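Local coordinates for type IV secretion system protein VirB11 (PDB 2GZA) that hydrolyses ATP as a hexameric ATPase of the Brucella suis type IV secretion system, at residues R170-E175 and G279-C284; A194-I199 and R255-E260; V272-H277 and Y319-V324. One frame throughout, in Å; residues are numbered along the deposited sequence.

Overall arrangement
The three contacts lie in the core of a P-loop family ATPase. Along the chain contact 2 falls between the two segments of contact 1. The segments of contacts 1 and 3 alternate, and contact 2 ends before contact 3 begins. Centres of contacts 1 and 2 are about 7 Å apart, those of 1 and 3 about 10 Å, and those of 2 and 3 about 15 Å. Strand 281-285 lies in the four-strand sheet and strand 255-258 in the three-strand one. Arg255 ties contact 2 to contact 1, and Ile256 packs on Val272 and His277 of contact 3. Contacts 1 and 3 reach the second subunit and contact 2 borders the third, so this core also adjoins the hexamer interfaces.

Contact 1 (R170-E175 and G279-C284); sequences RAVQLE and GSITSC
Glu175 and Gly279 bring their backbones together, with their CA atoms 3.7 Å apart, where the turn after helix 164-173 meets the loop before strand 281-285. Gly279 N gives Glu175 O a weak hydrogen bond of 2.8 Å. The bond is bent, with an N-H...O angle of 122°. Glu175 has positive phi and is the C-prime residue of a Schellman motif. In that motif Arg176 N bonds back to Ala171 O, and Glu175 N bonds weakly to Val172 O. Gly279 also has positive phi, so both residues have left-handed helical backbone angles.

The side chain of Glu175 touches only with its root. Its CB lies 3.9 Å from both N and CA of Gly279. Beyond CG the chain is extended, and the carboxylate leads away from residues 279-284.

The second touch is apolar. Val172 and Ile281 meet by their methyl ends, CG2 to CD1, at 4.4 Å. Ile281 reaches across because CD1 continues the chain away from CA (chi2 159°). The pair belongs to a larger core. Leu195 and Ile199 also pack on Val172, and Met192 packs on Ile281. Arg255 spans the two segments, since its NE bonds to Gly279 O and its NH2 to Val172 O. His333 of the second subunit packs on Leu174 and Glu175.

Ile281 lies about 9 Å, side chain to side chain, from Lys188 of the predicted ATP site. One weak backbone bond and one loose methyl contact give little direct hold. The chemistry implies that the segments are joined largely through shared neighbours, with Arg255 satisfying a carbonyl oxygen on each side within a mostly buried setting.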
loop_
_atom_site.group_PDB
_atom_site.type_symbol
_atom_site.label_atom_id
_atom_site.label_comp_id
_atom_site.label_asym_id
_atom_site.label_seq_id
_atom_site.Cartn_x
_atom_site.Cartn_y
_atom_site.Cartn_z
ATOM N N ARG C 170 -20.204 32.643 -22.740
ATOM C CA ARG C 170 -21.233 32.205 -21.804
ATOM C C ARG C 170 -20.654 31.435 -20.626
ATOM O O ARG C 170 -21.065 31.655 -19.486
ATOM C CB ARG C 170 -22.320 31.383 -22.503
ATOM C CG ARG C 170 -23.328 32.213 -23.310
ATOM C CD ARG C 170 -24.093 33.218 -22.442
ATOM N NE ARG C 170 -25.142 32.594 -21.636
ATOM C CZ ARG C 170 -25.598 33.063 -20.474
ATOM N NH1 ARG C 170 -25.095 34.169 -19.942
ATOM N NH2 ARG C 170 -26.556 32.411 -19.836
ATOM N N ALA C 171 -19.695 30.552 -20.903
ATOM C CA ALA C 171 -19.042 29.757 -19.862
ATOM C C ALA C 171 -18.416 30.627 -18.776
ATOM O O ALA C 171 -18.547 30.316 -17.595
ATOM C CB ALA C 171 -18.010 28.816 -20.465
ATOM N N VAL C 172 -17.762 31.715 -19.187
ATOM C CA VAL C 172 -17.167 32.678 -18.257
ATOM C C VAL C 172 -18.249 33.429 -17.479
ATOM O O VAL C 172 -18.111 33.660 -16.279
ATOM C CB VAL C 172 -16.237 33.694 -18.971
ATOM C CG1 VAL C 172 -15.670 34.680 -17.977
ATOM C CG2 VAL C 172 -15.099 32.984 -19.710
ATOM N N GLN C 173 -19.322 33.796 -18.172
ATOM C CA GLN C 173 -20.440 34.534 -17.571
ATOM C C GLN C 173 -21.179 33.656 -16.586
ATOM O O GLN C 173 -21.643 34.123 -15.549
ATOM C CB GLN C 173 -21.404 35.019 -18.648
ATOM C CG GLN C 173 -20.846 36.139 -19.504
ATOM C CD GLN C 173 -21.752 36.529 -20.659
ATOM O OE1 GLN C 173 -21.552 37.571 -21.281
ATOM N NE2 GLN C 173 -22.747 35.701 -20.949
ATOM N N LEU C 174 -21.264 32.376 -16.930
ATOM C CA LEU C 174 -21.898 31.357 -16.104
ATOM C C LEU C 174 -20.930 30.743 -15.092
ATOM O O LEU C 174 -21.233 29.722 -14.471
ATOM C CB LEU C 174 -22.495 30.262 -16.994
ATOM C CG LEU C 174 -23.983 30.287 -17.371
ATOM C CD1 LEU C 174 -24.646 31.644 -17.145
ATOM C CD2 LEU C 174 -24.168 29.822 -18.815
ATOM N N GLU C 175 -19.760 31.361 -14.955
ATOM C CA GLU C 175 -18.790 31.021 -13.913
ATOM C C GLU C 175 -18.324 29.564 -13.927
ATOM O O GLU C 175 -18.040 28.988 -12.884
ATOM C CB GLU C 175 -19.326 31.420 -12.530
ATOM C CG GLU C 175 -19.536 32.924 -12.394
ATOM C CD GLU C 175 -20.288 33.312 -11.138
ATOM O OE1 GLU C 175 -20.853 32.413 -10.467
ATOM O OE2 GLU C 175 -20.311 34.521 -10.824
ATOM N N GLY C 279 -15.941 30.013 -11.325
ATOM C CA GLY C 279 -15.483 30.950 -12.339
ATOM C C GLY C 279 -13.989 31.097 -12.523
ATOM O O GLY C 279 -13.539 32.051 -13.162
ATOM N N SER C 280 -13.230 30.160 -11.970
ATOM C CA SER C 280 -11.778 30.130 -12.141
ATOM C C SER C 280 -11.376 29.845 -13.580
ATOM O O SER C 280 -12.013 29.060 -14.276
ATOM C CB SER C 280 -11.149 29.070 -11.241
ATOM O OG SER C 280 -11.192 29.455 -9.877
ATOM N N ILE C 281 -10.311 30.506 -14.014
ATOM C CA ILE C 281 -9.692 30.251 -15.301
ATOM C C ILE C 281 -8.225 30.014 -15.005
ATOM O O ILE C 281 -7.609 30.771 -14.254
ATOM C CB ILE C 281 -9.883 31.434 -16.286
ATOM C CG1 ILE C 281 -11.366 31.766 -16.455
ATOM C CG2 ILE C 281 -9.255 31.129 -17.652
ATOM C CD1 ILE C 281 -11.625 33.170 -16.980
ATOM N N THR C 282 -7.682 28.941 -15.569
ATOM C CA THR C 282 -6.265 28.616 -15.430
ATOM C C THR C 282 -5.736 28.002 -16.724
ATOM O O THR C 282 -6.482 27.849 -17.692
ATOM C CB THR C 282 -6.013 27.684 -14.216
ATOM O OG1 THR C 282 -4.607 27.493 -14.033
ATOM C CG2 THR C 282 -6.689 26.331 -14.396
ATOM N N SER C 283 -4.455 27.661 -16.753
ATOM C CA SER C 283 -3.886 26.995 -17.916
ATOM C C SER C 283 -3.055 25.776 -17.528
ATOM O O SER C 283 -2.705 25.589 -16.359
ATOM C CB SER C 283 -3.038 27.960 -18.728
ATOM O OG SER C 283 -1.803 28.187 -18.083
ATOM N N CYS C 284 -2.725 24.960 -18.527
ATOM C CA CYS C 284 -1.952 23.755 -18.320
ATOM C C CYS C 284 -1.338 23.326 -19.648
ATOM O O CYS C 284 -2.033 23.242 -20.653
ATOM C CB CYS C 284 -2.873 22.661 -17.762
ATOM S SG CYS C 284 -2.111 21.065 -17.408
#

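Contact 2 (A194-I199 and R255-E260); sequences ALMQEI and RILLAE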
loop_
_atom_site.group_PDB
_atom_site.type_symbol
_atom_site.label_atom_id
_atom_site.label_comp_id
_atom_site.label_asym_id
_atom_site.label_seq_id
_atom_site.Cartn_x
_atom_site.Cartn_y
_atom_site.Cartn_z
ATOM N N ALA C 194 -8.033 36.826 -22.961
ATOM C CA ALA C 194 -9.241 37.100 -23.729
ATOM C C ALA C 194 -10.472 36.681 -22.938
ATOM O O ALA C 194 -11.464 37.395 -22.906
ATOM C CB ALA C 194 -9.200 36.389 -25.073
ATOM N N LEU C 195 -10.395 35.522 -22.296
ATOM C CA LEU C 195 -11.502 34.996 -21.496
ATOM C C LEU C 195 -11.770 35.821 -20.241
ATOM O O LEU C 195 -12.914 35.931 -19.791
ATOM C CB LEU C 195 -11.257 33.533 -21.111
ATOM C CG LEU C 195 -11.301 32.476 -22.217
ATOM C CD1 LEU C 195 -10.857 31.133 -21.677
ATOM C CD2 LEU C 195 -12.683 32.371 -22.849
ATOM N N MET C 196 -10.712 36.396 -19.681
ATOM C CA MET C 196 -10.814 37.238 -18.494
ATOM C C MET C 196 -11.543 38.545 -18.776
ATOM O O MET C 196 -12.165 39.117 -17.877
ATOM C CB MET C 196 -9.430 37.510 -17.914
ATOM C CG MET C 196 -8.921 36.441 -16.960
ATOM S SD MET C 196 -7.113 36.327 -16.853
ATOM C CE MET C 196 -6.638 38.025 -16.595
ATOM N N GLN C 197 -11.474 39.011 -20.019
ATOM C CA GLN C 197 -12.185 40.223 -20.416
ATOM C C GLN C 197 -13.701 40.015 -20.424
ATOM O O GLN C 197 -14.464 40.971 -20.457
ATOM C CB GLN C 197 -11.679 40.727 -21.768
ATOM C CG GLN C 197 -10.264 41.299 -21.735
ATOM C CD GLN C 197 -10.090 42.411 -20.706
ATOM O OE1 GLN C 197 -9.279 42.298 -19.790
ATOM N NE2 GLN C 197 -10.861 43.482 -20.850
ATOM N N GLU C 198 -14.123 38.757 -20.377
ATOM C CA GLU C 198 -15.542 38.399 -20.341
ATOM C C GLU C 198 -16.109 38.374 -18.921
ATOM O O GLU C 198 -17.322 38.270 -18.738
ATOM C CB GLU C 198 -15.782 37.045 -21.016
ATOM C CG GLU C 198 -15.324 36.953 -22.466
ATOM C CD GLU C 198 -15.928 38.023 -23.365
ATOM O OE1 GLU C 198 -15.191 38.538 -24.235
ATOM O OE2 GLU C 198 -17.129 38.349 -23.211
ATOM N N ILE C 199 -15.229 38.444 -17.924
ATOM C CA ILE C 199 -15.642 38.565 -16.528
ATOM C C ILE C 199 -16.191 39.978 -16.300
ATOM O O ILE C 199 -15.568 40.952 -16.718
ATOM C CB ILE C 199 -14.466 38.260 -15.549
ATOM C CG1 ILE C 199 -13.816 36.914 -15.889
ATOM C CG2 ILE C 199 -14.938 38.280 -14.086
ATOM C CD1 ILE C 199 -12.513 36.640 -15.181
ATOM N N ARG C 255 -13.513 35.575 -8.296
ATOM C CA ARG C 255 -12.774 34.469 -8.911
ATOM C C ARG C 255 -11.272 34.536 -8.675
ATOM O O ARG C 255 -10.703 35.617 -8.458
ATOM C CB ARG C 255 -13.080 34.275 -10.404
ATOM C CG ARG C 255 -13.604 35.483 -11.155
ATOM C CD ARG C 255 -15.058 35.270 -11.573
ATOM N NE ARG C 255 -15.140 34.324 -12.683
ATOM C CZ ARG C 255 -16.144 34.245 -13.548
ATOM N NH1 ARG C 255 -17.184 35.057 -13.457
ATOM N NH2 ARG C 255 -16.099 33.345 -14.515
ATOM N N ILE C 256 -10.650 33.360 -8.709
ATOM C CA ILE C 256 -9.211 33.215 -8.563
ATOM C C ILE C 256 -8.628 32.819 -9.904
ATOM O O ILE C 256 -9.106 31.879 -10.541
ATOM C CB ILE C 256 -8.875 32.168 -7.483
ATOM C CG1 ILE C 256 -9.436 32.620 -6.133
ATOM C CG2 ILE C 256 -7.379 31.969 -7.374
ATOM C CD1 ILE C 256 -9.835 31.502 -5.193
ATOM N N LEU C 257 -7.613 33.557 -10.334
ATOM C CA LEU C 257 -7.014 33.361 -11.641
ATOM C C LEU C 257 -5.564 32.956 -11.468
ATOM O O LEU C 257 -4.671 33.798 -11.396
ATOM C CB LEU C 257 -7.171 34.617 -12.492
ATOM C CG LEU C 257 -8.607 35.144 -12.590
ATOM C CD1 LEU C 257 -8.629 36.574 -13.136
ATOM C CD2 LEU C 257 -9.489 34.217 -13.425
ATOM N N LEU C 258 -5.357 31.647 -11.360
ATOM C CA LEU C 258 -4.026 31.053 -11.317
ATOM C C LEU C 258 -3.504 30.943 -12.742
ATOM O O LEU C 258 -4.104 30.253 -13.562
ATOM C CB LEU C 258 -4.102 29.656 -10.704
ATOM C CG LEU C 258 -2.990 29.094 -9.808
ATOM C CD1 LEU C 258 -3.008 27.580 -9.887
ATOM C CD2 LEU C 258 -1.599 29.612 -10.124
ATOM N N ALA C 259 -2.395 31.613 -13.030
ATOM C CA ALA C 259 -1.823 31.606 -14.372
ATOM C C ALA C 259 -1.671 30.191 -14.922
ATOM O O ALA C 259 -2.092 29.908 -16.040
ATOM C CB ALA C 259 -0.489 32.332 -14.394
ATOM N N GLU C 260 -1.100 29.298 -14.119
ATOM C CA GLU C 260 -0.690 27.986 -14.609
ATOM C C GLU C 260 -0.661 26.924 -13.513
ATOM O O GLU C 260 -0.161 27.162 -12.417
ATOM C CB GLU C 260 0.692 28.088 -15.250
ATOM C CG GLU C 260 0.978 27.007 -16.259
ATOM C CD GLU C 260 2.406 27.031 -16.741
ATOM O OE1 GLU C 260 2.949 25.938 -16.984
ATOM O OE2 GLU C 260 2.990 28.131 -16.870
#
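Met196 and Leu257 meet end to end in the apolar part of this contact. Leu257 CD1 lies 3.8 Å from Met196 CG and 4.0 Å from its SD. Ile199 adds its CD1, at 4.3 Å from Leu257 CD2. All three side chains are buried, and Ile281 closes in on both Ile199 and Leu257.

The second kind is packing along an arginine. Ile199 and Arg255 run alongside each other with their ends pointing opposite ways. Ile199 CG2 rests 3.9 Å from Arg255 CD. Its other branch, CG1, sits 4.2 Å above the centre of one guanidinium face. CG1 is anti to the carbonyl carbon (chi1 -52°), which carries this branch over the plane.

No hydrogen bond crosses between the segments. The guanidinium spends its bonds on neighbours: Val172 O, Gly279 O and Gln203 OE1. These hold the flat group in place beneath Ile199.

Helix 188-196 is the helix of the predicted P-loop unit, and a type I turn from Met196 to Ile199 follows its end. Its end packed on strand 255-258 of the parallel sheet is typical of the alpha/beta core of P-loop NTPases.

Contact 3 (V272-H277 and Y319-V324); sequences VAASGH and YLVVDV
Asp323 OD2, two residues past the Val321 that packs against Ala273 and Ala274, accepts a hydrogen bond from Val177 N and has a long, weak ion pair with Arg176 NH1. Its other oxygen, OD1, forms a salt bridge with Lys350. The buried carboxylate is thus met from both oxygens, and these partners probably stabilise its negative charge.

Between the two segments themselves the contact is wholly apolar. Val321 is the last residue of helix 311-321, and both of its methyls take part. CG1 is the nearer one, 3.6 Å from Ala273 CB. Val321 CG2 lies 4.0 Å from Ala274 N and also touches the CB atoms of Ala273 and Ala274. The two methyls fork round Ala273 CB, and CG2 alone of the two reaches Ala274. In Val321 a chi1 of 150° places CG1 roughly opposite the backbone N and turns CG2 toward Ala274. The small alanines allow a close approach of the backbones, with CA atoms of Ala273 and Val321 6.2 Å apart.

Both segments run out of a helix here. Ser275 N bonds to Val272 O at 3.1 Å, and Gly276 N bonds to Ala273 O at 3.2 Å. Gly276 then departs from helical geometry with a positive phi of 107°. On the other side Val322 breaks the helix, and Val324 pairs its backbone with Val177 and Val179.

The second subunit comes close at this place. It has a backbone hydrogen bond with Ala274. Its Arg295 packs on Ala274 and Ser275, and its Thr184, a predicted ATP-binding residue, packs on His277. Two helix ends, one leading to strand 281-285 and the other to strand 324-331, thus meet beside a subunit interface of the hexamer.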
loop_
_atom_site.group_PDB
_atom_site.type_symbol
_atom_site.label_atom_id
_atom_site.label_comp_id
_atom_site.label_asym_id
_atom_site.label_seq_id
_atom_site.Cartn_x
_atom_site.Cartn_y
_atom_site.Cartn_z
ATOM N N VAL C 272 -9.878 24.411 -3.504
ATOM C CA VAL C 272 -10.406 25.761 -3.531
ATOM C C VAL C 272 -11.724 25.744 -4.325
ATOM O O VAL C 272 -12.740 26.290 -3.879
ATOM C CB VAL C 272 -9.389 26.739 -4.141
ATOM C CG1 VAL C 272 -10.057 28.055 -4.509
ATOM C CG2 VAL C 272 -8.238 26.966 -3.165
ATOM N N ALA C 273 -11.696 25.092 -5.483
ATOM C CA ALA C 273 -12.854 25.028 -6.373
ATOM C C ALA C 273 -14.006 24.223 -5.782
ATOM O O ALA C 273 -15.174 24.597 -5.916
ATOM C CB ALA C 273 -12.460 24.451 -7.721
ATOM N N ALA C 274 -13.680 23.108 -5.137
ATOM C CA ALA C 274 -14.693 22.308 -4.474
ATOM C C ALA C 274 -15.287 23.001 -3.245
ATOM O O ALA C 274 -16.346 22.592 -2.764
ATOM C CB ALA C 274 -14.152 20.924 -4.125
ATOM N N SER C 275 -14.621 24.046 -2.753
ATOM C CA SER C 275 -15.111 24.803 -1.591
ATOM C C SER C 275 -16.073 25.925 -1.961
ATOM O O SER C 275 -16.643 26.588 -1.093
ATOM C CB SER C 275 -13.958 25.299 -0.751
ATOM O OG SER C 275 -13.183 24.187 -0.373
ATOM N N GLY C 276 -16.255 26.121 -3.260
ATOM C CA GLY C 276 -17.260 27.036 -3.759
ATOM C C GLY C 276 -16.681 28.305 -4.310
ATOM O O GLY C 276 -17.275 29.367 -4.139
ATOM N N HIS C 277 -15.517 28.223 -4.958
ATOM C CA HIS C 277 -14.998 29.387 -5.660
ATOM C C HIS C 277 -15.125 29.164 -7.149
ATOM O O HIS C 277 -14.213 28.655 -7.796
ATOM C CB HIS C 277 -13.552 29.658 -5.271
ATOM C CG HIS C 277 -13.427 30.522 -4.062
ATOM N ND1 HIS C 277 -13.327 30.008 -2.791
ATOM C CD2 HIS C 277 -13.419 31.867 -3.929
ATOM C CE1 HIS C 277 -13.241 31.000 -1.925
ATOM N NE2 HIS C 277 -13.293 32.140 -2.589
ATOM N N TYR C 319 -13.097 15.899 -12.629
ATOM C CA TYR C 319 -14.350 15.996 -13.363
ATOM C C TYR C 319 -15.446 16.758 -12.627
ATOM O O TYR C 319 -16.301 17.374 -13.264
ATOM C CB TYR C 319 -14.865 14.617 -13.784
ATOM C CG TYR C 319 -14.039 13.921 -14.852
ATOM C CD1 TYR C 319 -13.786 12.554 -14.778
ATOM C CD2 TYR C 319 -13.512 14.626 -15.937
ATOM C CE1 TYR C 319 -13.028 11.907 -15.749
ATOM C CE2 TYR C 319 -12.751 13.987 -16.910
ATOM C CZ TYR C 319 -12.517 12.627 -16.808
ATOM O OH TYR C 319 -11.771 11.987 -17.773
ATOM N N LEU C 320 -15.421 16.713 -11.298
ATOM C CA LEU C 320 -16.383 17.443 -10.483
ATOM C C LEU C 320 -16.085 18.931 -10.445
ATOM O O LEU C 320 -16.985 19.748 -10.258
ATOM C CB LEU C 320 -16.398 16.877 -9.068
ATOM C CG LEU C 320 -17.085 15.522 -8.902
ATOM C CD1 LEU C 320 -16.816 14.978 -7.528
ATOM C CD2 LEU C 320 -18.586 15.615 -9.152
ATOM N N VAL C 321 -14.820 19.267 -10.647
ATOM C CA VAL C 321 -14.309 20.609 -10.435
ATOM C C VAL C 321 -14.073 21.353 -11.754
ATOM O O VAL C 321 -14.305 22.556 -11.838
ATOM C CB VAL C 321 -13.020 20.529 -9.588
ATOM C CG1 VAL C 321 -12.061 21.662 -9.900
ATOM C CG2 VAL C 321 -13.375 20.487 -8.122
ATOM N N VAL C 322 -13.623 20.639 -12.778
ATOM C CA VAL C 322 -13.258 21.262 -14.054
ATOM C C VAL C 322 -14.392 21.131 -15.052
ATOM O O VAL C 322 -14.735 20.025 -15.461
ATOM C CB VAL C 322 -11.945 20.659 -14.665
ATOM C CG1 VAL C 322 -11.660 21.259 -16.034
ATOM C CG2 VAL C 322 -10.756 20.890 -13.742
ATOM N N ASP C 323 -14.962 22.262 -15.446
ATOM C CA ASP C 323 -16.130 22.277 -16.318
ATOM C C ASP C 323 -15.740 22.235 -17.789
ATOM O O ASP C 323 -16.300 21.454 -18.563
ATOM C CB ASP C 323 -16.997 23.501 -16.041
ATOM C CG ASP C 323 -17.621 23.467 -14.666
ATOM O OD1 ASP C 323 -18.258 22.445 -14.339
ATOM O OD2 ASP C 323 -17.469 24.462 -13.916
ATOM N N VAL C 324 -14.787 23.078 -18.176
ATOM C CA VAL C 324 -14.406 23.215 -19.572
ATOM C C VAL C 324 -12.892 23.129 -19.725
ATOM O O VAL C 324 -12.147 23.679 -18.923
ATOM C CB VAL C 324 -14.927 24.551 -20.175
ATOM C CG1 VAL C 324 -14.517 24.694 -21.634
ATOM C CG2 VAL C 324 -16.442 24.659 -20.041
#